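Tartronic semialdehyde reductase (Salmonella typhimurium, PDB 1YB4) catalyses the reversible NAD(P)H-dependent reduction of tartronate semialdehyde (2-hydroxy-3-oxopropanoate) to (R)-glycerate. Local coordinates at residues I92-S97 against D167-K172; Y117-V122 against G163-G168. All blocks are in the same frame, centred on the assembly; numbering follows the deposited sequence.

Contact 1 of 2, residues I92-S97 against D167-K172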
ATOM      1  N   ILE A  92       9.142 -27.264  29.591  1.00 41.15           N
ATOM      2  CA  ILE A  92       8.154 -26.205  29.551  1.00 39.75           C
ATOM      3  C   ILE A  92       7.735 -26.025  28.095  1.00 38.31           C
ATOM      4  O   ILE A  92       8.577 -25.898  27.202  1.00 34.30           O
ATOM      5  CB  ILE A  92       8.752 -24.895  30.105  1.00 41.29           C
ATOM      6  CG1 ILE A  92       7.703 -23.790  30.104  1.00 43.16           C
ATOM      7  CG2 ILE A  92       9.967 -24.503  29.310  1.00 44.86           C
ATOM      8  CD1 ILE A  92       6.709 -23.941  31.222  1.00 47.76           C
ATOM      9  N   VAL A  93       6.431 -26.046  27.854  1.00 36.95           N
ATOM     10  CA  VAL A  93       5.933 -25.882  26.504  1.00 38.92           C
ATOM     11  C   VAL A  93       4.912 -24.752  26.426  1.00 39.11           C
ATOM     12  O   VAL A  93       3.828 -24.810  27.016  1.00 37.48           O
ATOM     13  CB  VAL A  93       5.314 -27.200  25.957  1.00 39.87           C
ATOM     14  CG1 VAL A  93       6.214 -28.371  26.292  1.00 37.92           C
ATOM     15  CG2 VAL A  93       3.957 -27.421  26.531  1.00 42.67           C
ATOM     16  N   ASP A  94       5.289 -23.705  25.702  1.00 39.18           N
ATOM     17  CA  ASP A  94       4.428 -22.555  25.523  1.00 38.35           C
ATOM     18  C   ASP A  94       3.665 -22.758  24.238  1.00 37.94           C
ATOM     19  O   ASP A  94       4.252 -22.935  23.161  1.00 36.76           O
ATOM     20  CB  ASP A  94       5.245 -21.266  25.444  1.00 36.86           C
ATOM     21  CG  ASP A  94       4.371 -20.040  25.374  1.00 36.16           C
ATOM     22  OD1 ASP A  94       3.242 -20.091  25.923  1.00 30.06           O
ATOM     23  OD2 ASP A  94       4.818 -19.030  24.785  1.00 35.44           O
HETATM   24  N   MSE A  95       2.346 -22.741  24.357  1.00 36.80           N
HETATM   25  CA  MSE A  95       1.499 -22.934  23.203  1.00 34.76           C
HETATM   26  C   MSE A  95       0.778 -21.657  22.810  1.00 34.21           C
HETATM   27  O   MSE A  95      -0.095 -21.668  21.937  1.00 32.80           O
HETATM   28  CB  MSE A  95       0.533 -24.081  23.471  1.00 36.91           C
HETATM   29  CG  MSE A  95       1.276 -25.402  23.629  1.00 35.44           C
HETATM   30 SE   MSE A  95       0.157 -26.966  23.769  1.00 44.26          SE
HETATM   31  CE  MSE A  95      -0.162 -27.315  21.881  1.00 34.57           C
ATOM     32  N   SER A  96       1.179 -20.555  23.445  1.00 32.03           N
ATOM     33  CA  SER A  96       0.620 -19.240  23.153  1.00 32.27           C
ATOM     34  C   SER A  96       1.226 -18.762  21.842  1.00 32.00           C
ATOM     35  O   SER A  96       2.249 -19.286  21.399  1.00 32.36           O
ATOM     36  CB  SER A  96       1.011 -18.217  24.225  1.00 32.23           C
ATOM     37  OG  SER A  96       0.784 -18.677  25.543  1.00 35.19           O
ATOM     38  N   SER A  97       0.591 -17.777  21.216  1.00 30.74           N
ATOM     39  CA  SER A  97       1.136 -17.197  19.994  1.00 30.11           C
ATOM     40  C   SER A  97       1.730 -15.867  20.437  1.00 29.70           C
ATOM     41  O   SER A  97       1.012 -14.887  20.660  1.00 29.29           O
ATOM     42  CB  SER A  97       0.049 -16.961  18.941  1.00 27.34           C
ATOM     43  OG  SER A  97      -0.416 -18.182  18.416  1.00 26.92           O
ATOM     44  N   ASP A 167      11.225 -21.130  15.982  1.00 34.05           N
ATOM     45  CA  ASP A 167      10.690 -21.459  14.664  1.00 33.49           C
ATOM     46  C   ASP A 167       9.223 -21.833  14.752  1.00 30.82           C
ATOM     47  O   ASP A 167       8.505 -21.799  13.756  1.00 29.06           O
ATOM     48  CB  ASP A 167      11.472 -22.615  14.037  1.00 33.78           C
ATOM     49  CG  ASP A 167      12.882 -22.217  13.634  1.00 37.61           C
ATOM     50  OD1 ASP A 167      13.314 -21.089  13.976  1.00 37.14           O
ATOM     51  OD2 ASP A 167      13.561 -23.044  12.983  1.00 38.95           O
ATOM     52  N   GLY A 168       8.784 -22.207  15.946  1.00 30.60           N
ATOM     53  CA  GLY A 168       7.390 -22.566  16.124  1.00 28.69           C
ATOM     54  C   GLY A 168       6.583 -21.298  15.974  1.00 28.81           C
ATOM     55  O   GLY A 168       5.626 -21.230  15.199  1.00 30.85           O
ATOM     56  N   GLN A 169       6.993 -20.274  16.710  1.00 25.36           N
ATOM     57  CA  GLN A 169       6.320 -18.995  16.666  1.00 25.97           C
ATOM     58  C   GLN A 169       6.439 -18.403  15.269  1.00 27.42           C
ATOM     59  O   GLN A 169       5.471 -17.896  14.699  1.00 24.86           O
ATOM     60  CB  GLN A 169       6.944 -18.046  17.683  1.00 25.96           C
ATOM     61  CG  GLN A 169       6.815 -18.503  19.142  1.00 26.73           C
ATOM     62  CD  GLN A 169       5.372 -18.708  19.560  1.00 29.46           C
ATOM     63  OE1 GLN A 169       4.446 -18.355  18.824  1.00 32.56           O
ATOM     64  NE2 GLN A 169       5.169 -19.277  20.748  1.00 26.75           N
ATOM     65  N   THR A 170       7.632 -18.484  14.704  1.00 27.50           N
ATOM     66  CA  THR A 170       7.830 -17.925  13.392  1.00 27.17           C
ATOM     67  C   THR A 170       6.910 -18.598  12.385  1.00 30.99           C
ATOM     68  O   THR A 170       6.433 -17.952  11.437  1.00 32.69           O
ATOM     69  CB  THR A 170       9.280 -18.074  12.949  1.00 25.83           C
ATOM     70  OG1 THR A 170      10.120 -17.283  13.801  1.00 22.48           O
ATOM     71  CG2 THR A 170       9.432 -17.640  11.482  1.00 19.65           C
ATOM     72  N   CYS A 171       6.641 -19.884  12.600  1.00 29.36           N
ATOM     73  CA  CYS A 171       5.785 -20.635  11.688  1.00 27.79           C
ATOM     74  C   CYS A 171       4.336 -20.166  11.801  1.00 27.77           C
ATOM     75  O   CYS A 171       3.630 -20.032  10.803  1.00 27.86           O
ATOM     76  CB  CYS A 171       5.883 -22.125  11.990  1.00 25.86           C
ATOM     77  SG  CYS A 171       5.145 -23.172  10.722  1.00 28.11           S
ATOM     78  N   LYS A 172       3.888 -19.913  13.024  1.00 29.21           N
ATOM     79  CA  LYS A 172       2.528 -19.442  13.227  1.00 26.48           C
ATOM     80  C   LYS A 172       2.341 -18.070  12.564  1.00 27.80           C
ATOM     81  O   LYS A 172       1.357 -17.856  11.865  1.00 28.97           O
ATOM     82  CB  LYS A 172       2.218 -19.345  14.724  1.00 23.54           C
ATOM     83  CG  LYS A 172       0.842 -18.764  15.055  1.00 19.54           C
ATOM     84  CD  LYS A 172      -0.276 -19.621  14.498  1.00 18.73           C
ATOM     85  CE  LYS A 172      -1.637 -19.037  14.838  1.00 19.05           C
ATOM     86  NZ  LYS A 172      -1.757 -18.778  16.305  1.00 14.38           N
TER
HETATM   87  O   HOH W   1       7.404 -19.382  23.107  1.00 27.86           O
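Gln-169 and Lys-172 reach from the first turns of helix 167-195 to the loop that leaves strand 90-94, where the Rossmann-type nucleotide-binding domain meets the long helix that leads to the C-terminal helical domain, as in 3-hydroxyisobutyrate dehydrogenase relatives. The contact is small and polar, and every touching residue is buried. Gln-169 comes first. Its chain bends at chi2 (-58°), bringing the amide end nearer to the loop than its base. Gln-169 NE2 donates to Ser-96 O over 3.0 Å in a fairly straight bond (163° at the hydrogen); the carbonyl oxygen lies in the amide plane, while the donor is tilted 26° from the carbonyl plane. Gln-169 NE2 also gives a hydrogen to a water at 3.3 Å. That water in turn donates to Asp-94 OD2 at 3.1 Å, a relay across a gap too wide for a direct bond. The other branch of the amide, Gln-169 OE1, sits 3.7 Å from Ser-97 CA and receives a weak bond from Ile-98 N. The amide thus touches two consecutive loop residues while packing on Pro-100 and Thr-103 of helix 100-111. Asp-94 serves its own strand end too: Asp-94 OD1 accepts a weak bond from Ser-96 N at 3.3 Å. Ser-96 OG is held from outside the contact by Val-66 O. One helical turn past Gln-169 follows Lys-172, the predicted active-site residue. Bends at chi2 and chi4 curl its chain round the serine hydroxyl, with Lys-172 CG 3.6 Å from Ser-97 OG. NZ has a second partner in Val-122 O, so two oxygens fix the position of the amine. The tip-to-tip bond from Lys-172 NZ to Ser-97 OG measures 2.6 Å.

Contact 2 of 2, residues Y117-V122 against G163-G168; sequences YLDAPV and GGNGDG
Asn-165 brings its amide to the rim of the Tyr-117 ring, with Asn-165 ND2 near the ring plane and 3.6 Å from Tyr-117 CD2; the amide and ring planes stand almost perpendicular, 87° apart. Both hydrogens of ND2 are used. One goes from Asn-165 ND2 to Tyr-117 O at 2.7 Å, reaching it from above the carbonyl plane. The other goes from Asn-165 ND2 to Asp-119 OD1 at 3.1 Å and meets that oxygen nearly along its C-O axis, so the amide bridges two residues of strand 115-123. At its other end OD1 of Asn-165 faces a water, which accepts from Tyr-117 N. Asp-119 is the second centre of the contact. Its CG lies between the backbone N and the carbonyl carbon (chi1 50°), a position that carries the carboxylate to the start of helix 167-195. Asp-119 OD1 takes a further bond, 2.8 Å from Gly-166 N, which approaches from above the carboxylate plane. Asp-119 OD2 receives a weak bond from Gly-168 N at 2.9 Å and an ordinary hydrogen bond from Gln-169 N, and the electropositive helix start would be expected to favour its negative charge. The loop that supplies these donors is a type II turn from Gly-164 to Asp-167, closed by Asp-167 N to Gly-164 O at 2.9 Å, with Gly-166 in its third position and at the helix N-cap. In the first turn of the helix, Pro-121 CG lies 3.0 Å from Gly-168 O, and the lack of a beta carbon on Gly-168 lets Asp-119 O approach. Tyr-117 and Asp-119 also touch Thr-103 of helix 100-111. The whole is a helix N-terminus met by an acidic side chain from strand 115-123, two strands over from the one that leads into the helix, placed where the Rossmann-type domain passes into the long interdomain helix.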
ATOM      1  N   TYR A 117      12.640 -26.417  26.488  1.00 40.78           N
ATOM      2  CA  TYR A 117      11.591 -25.495  26.069  1.00 37.42           C
ATOM      3  C   TYR A 117      11.118 -25.806  24.662  1.00 37.58           C
ATOM      4  O   TYR A 117      11.918 -25.992  23.746  1.00 36.40           O
ATOM      5  CB  TYR A 117      12.135 -24.062  26.104  1.00 39.06           C
ATOM      6  CG  TYR A 117      11.115 -22.955  25.909  1.00 37.57           C
ATOM      7  CD1 TYR A 117      10.778 -22.104  26.966  1.00 38.16           C
ATOM      8  CD2 TYR A 117      10.502 -22.742  24.672  1.00 34.64           C
ATOM      9  CE1 TYR A 117       9.860 -21.063  26.801  1.00 36.91           C
ATOM     10  CE2 TYR A 117       9.580 -21.709  24.498  1.00 37.09           C
ATOM     11  CZ  TYR A 117       9.266 -20.875  25.567  1.00 37.90           C
ATOM     12  OH  TYR A 117       8.367 -19.847  25.402  1.00 40.66           O
ATOM     13  N   LEU A 118       9.806 -25.882  24.503  1.00 37.70           N
ATOM     14  CA  LEU A 118       9.228 -26.106  23.192  1.00 38.02           C
ATOM     15  C   LEU A 118       8.250 -24.968  22.986  1.00 37.57           C
ATOM     16  O   LEU A 118       7.397 -24.738  23.843  1.00 40.23           O
ATOM     17  CB  LEU A 118       8.437 -27.419  23.117  1.00 35.26           C
ATOM     18  CG  LEU A 118       9.077 -28.807  23.114  1.00 35.50           C
ATOM     19  CD1 LEU A 118       7.984 -29.831  22.801  1.00 26.16           C
ATOM     20  CD2 LEU A 118      10.210 -28.882  22.091  1.00 32.02           C
ATOM     21  N   ASP A 119       8.386 -24.221  21.896  1.00 34.26           N
ATOM     22  CA  ASP A 119       7.409 -23.180  21.628  1.00 32.45           C
ATOM     23  C   ASP A 119       6.552 -23.853  20.574  1.00 32.03           C
ATOM     24  O   ASP A 119       7.028 -24.215  19.502  1.00 33.59           O
ATOM     25  CB  ASP A 119       8.046 -21.884  21.096  1.00 32.32           C
ATOM     26  CG  ASP A 119       8.995 -22.113  19.927  1.00 33.02           C
ATOM     27  OD1 ASP A 119      10.094 -22.666  20.132  1.00 31.73           O
ATOM     28  OD2 ASP A 119       8.646 -21.723  18.796  1.00 34.38           O
ATOM     29  N   ALA A 120       5.292 -24.078  20.906  1.00 30.91           N
ATOM     30  CA  ALA A 120       4.407 -24.741  19.975  1.00 32.44           C
ATOM     31  C   ALA A 120       3.084 -23.993  19.802  1.00 34.22           C
ATOM     32  O   ALA A 120       2.024 -24.450  20.263  1.00 33.66           O
ATOM     33  CB  ALA A 120       4.155 -26.177  20.431  1.00 29.75           C
ATOM     34  N   PRO A 121       3.133 -22.815  19.155  1.00 33.49           N
ATOM     35  CA  PRO A 121       1.908 -22.046  18.933  1.00 31.29           C
ATOM     36  C   PRO A 121       0.885 -22.951  18.253  1.00 31.23           C
ATOM     37  O   PRO A 121       1.257 -23.932  17.594  1.00 28.51           O
ATOM     38  CB  PRO A 121       2.370 -20.901  18.030  1.00 32.35           C
ATOM     39  CG  PRO A 121       3.654 -21.422  17.395  1.00 33.61           C
ATOM     40  CD  PRO A 121       4.295 -22.150  18.540  1.00 33.40           C
ATOM     41  N   VAL A 122      -0.397 -22.633  18.409  1.00 29.43           N
ATOM     42  CA  VAL A 122      -1.436 -23.452  17.809  1.00 31.77           C
ATOM     43  C   VAL A 122      -2.420 -22.637  16.977  1.00 33.86           C
ATOM     44  O   VAL A 122      -2.530 -21.426  17.135  1.00 35.31           O
ATOM     45  CB  VAL A 122      -2.222 -24.206  18.904  1.00 30.06           C
ATOM     46  CG1 VAL A 122      -2.877 -23.230  19.840  1.00 30.69           C
ATOM     47  CG2 VAL A 122      -3.268 -25.071  18.279  1.00 33.83           C
ATOM     48  N   GLY A 163      11.457 -26.576  13.592  1.00 30.15           N
ATOM     49  CA  GLY A 163      12.882 -26.351  13.737  1.00 27.79           C
ATOM     50  C   GLY A 163      13.211 -26.114  15.196  1.00 29.10           C
ATOM     51  O   GLY A 163      12.532 -26.629  16.082  1.00 29.96           O
ATOM     52  N   GLY A 164      14.250 -25.324  15.446  1.00 31.20           N
ATOM     53  CA  GLY A 164      14.651 -25.033  16.804  1.00 31.05           C
ATOM     54  C   GLY A 164      13.783 -23.973  17.444  1.00 33.89           C
ATOM     55  O   GLY A 164      12.946 -23.370  16.773  1.00 36.70           O
ATOM     56  N   ASN A 165      13.995 -23.748  18.740  1.00 33.73           N
ATOM     57  CA  ASN A 165      13.244 -22.765  19.523  1.00 35.73           C
ATOM     58  C   ASN A 165      13.066 -21.418  18.842  1.00 35.38           C
ATOM     59  O   ASN A 165      14.041 -20.736  18.525  1.00 34.76           O
ATOM     60  CB  ASN A 165      13.915 -22.570  20.887  1.00 35.91           C
ATOM     61  CG  ASN A 165      13.489 -23.627  21.902  1.00 41.45           C
ATOM     62  OD1 ASN A 165      14.273 -24.026  22.765  1.00 43.58           O
ATOM     63  ND2 ASN A 165      12.233 -24.074  21.811  1.00 42.90           N
ATOM     64  N   GLY A 166      11.808 -21.041  18.632  1.00 36.25           N
ATOM     65  CA  GLY A 166      11.499 -19.785  17.976  1.00 34.87           C
ATOM     66  C   GLY A 166      10.873 -20.015  16.612  1.00 34.84           C
ATOM     67  O   GLY A 166      10.078 -19.204  16.132  1.00 36.06           O
ATOM     68  N   ASP A 167      11.225 -21.130  15.982  1.00 34.05           N
ATOM     69  CA  ASP A 167      10.690 -21.459  14.664  1.00 33.49           C
ATOM     70  C   ASP A 167       9.223 -21.833  14.752  1.00 30.82           C
ATOM     71  O   ASP A 167       8.505 -21.799  13.756  1.00 29.06           O
ATOM     72  CB  ASP A 167      11.472 -22.615  14.037  1.00 33.78           C
ATOM     73  CG  ASP A 167      12.882 -22.217  13.634  1.00 37.61           C
ATOM     74  OD1 ASP A 167      13.314 -21.089  13.976  1.00 37.14           O
ATOM     75  OD2 ASP A 167      13.561 -23.044  12.983  1.00 38.95           O
ATOM     76  N   GLY A 168       8.784 -22.207  15.946  1.00 30.60           N
ATOM     77  CA  GLY A 168       7.390 -22.566  16.124  1.00 28.69           C
ATOM     78  C   GLY A 168       6.583 -21.298  15.974  1.00 28.81           C
ATOM     79  O   GLY A 168       5.626 -21.230  15.199  1.00 30.85           O
TER
HETATM   80  O   HOH W   2      14.836 -25.903  24.577  1.00 24.92           O

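Contacts 1 and 2 are nearly superposed, their centres about 4 Å apart, and share Asp-167 and Gly-168 at the start of helix 167-195. Along the chain the two sheet segments, 92-97 and 117-122, come first, on strands 90-94 and 115-123, parallel neighbours in one sheet; both then meet the same later stretch. The two are joined directly by Asp-94 O and Ala-120 N, 2.7 Å apart, a probable hydrogen bond. Contact 2 grips the turn and the first helical residues, and contact 1 takes over from Gln-169, the next residue, to Lys-172. Together they fix the helix against the Rossmann-type sheet just where predicted active-site Lys-172 projects.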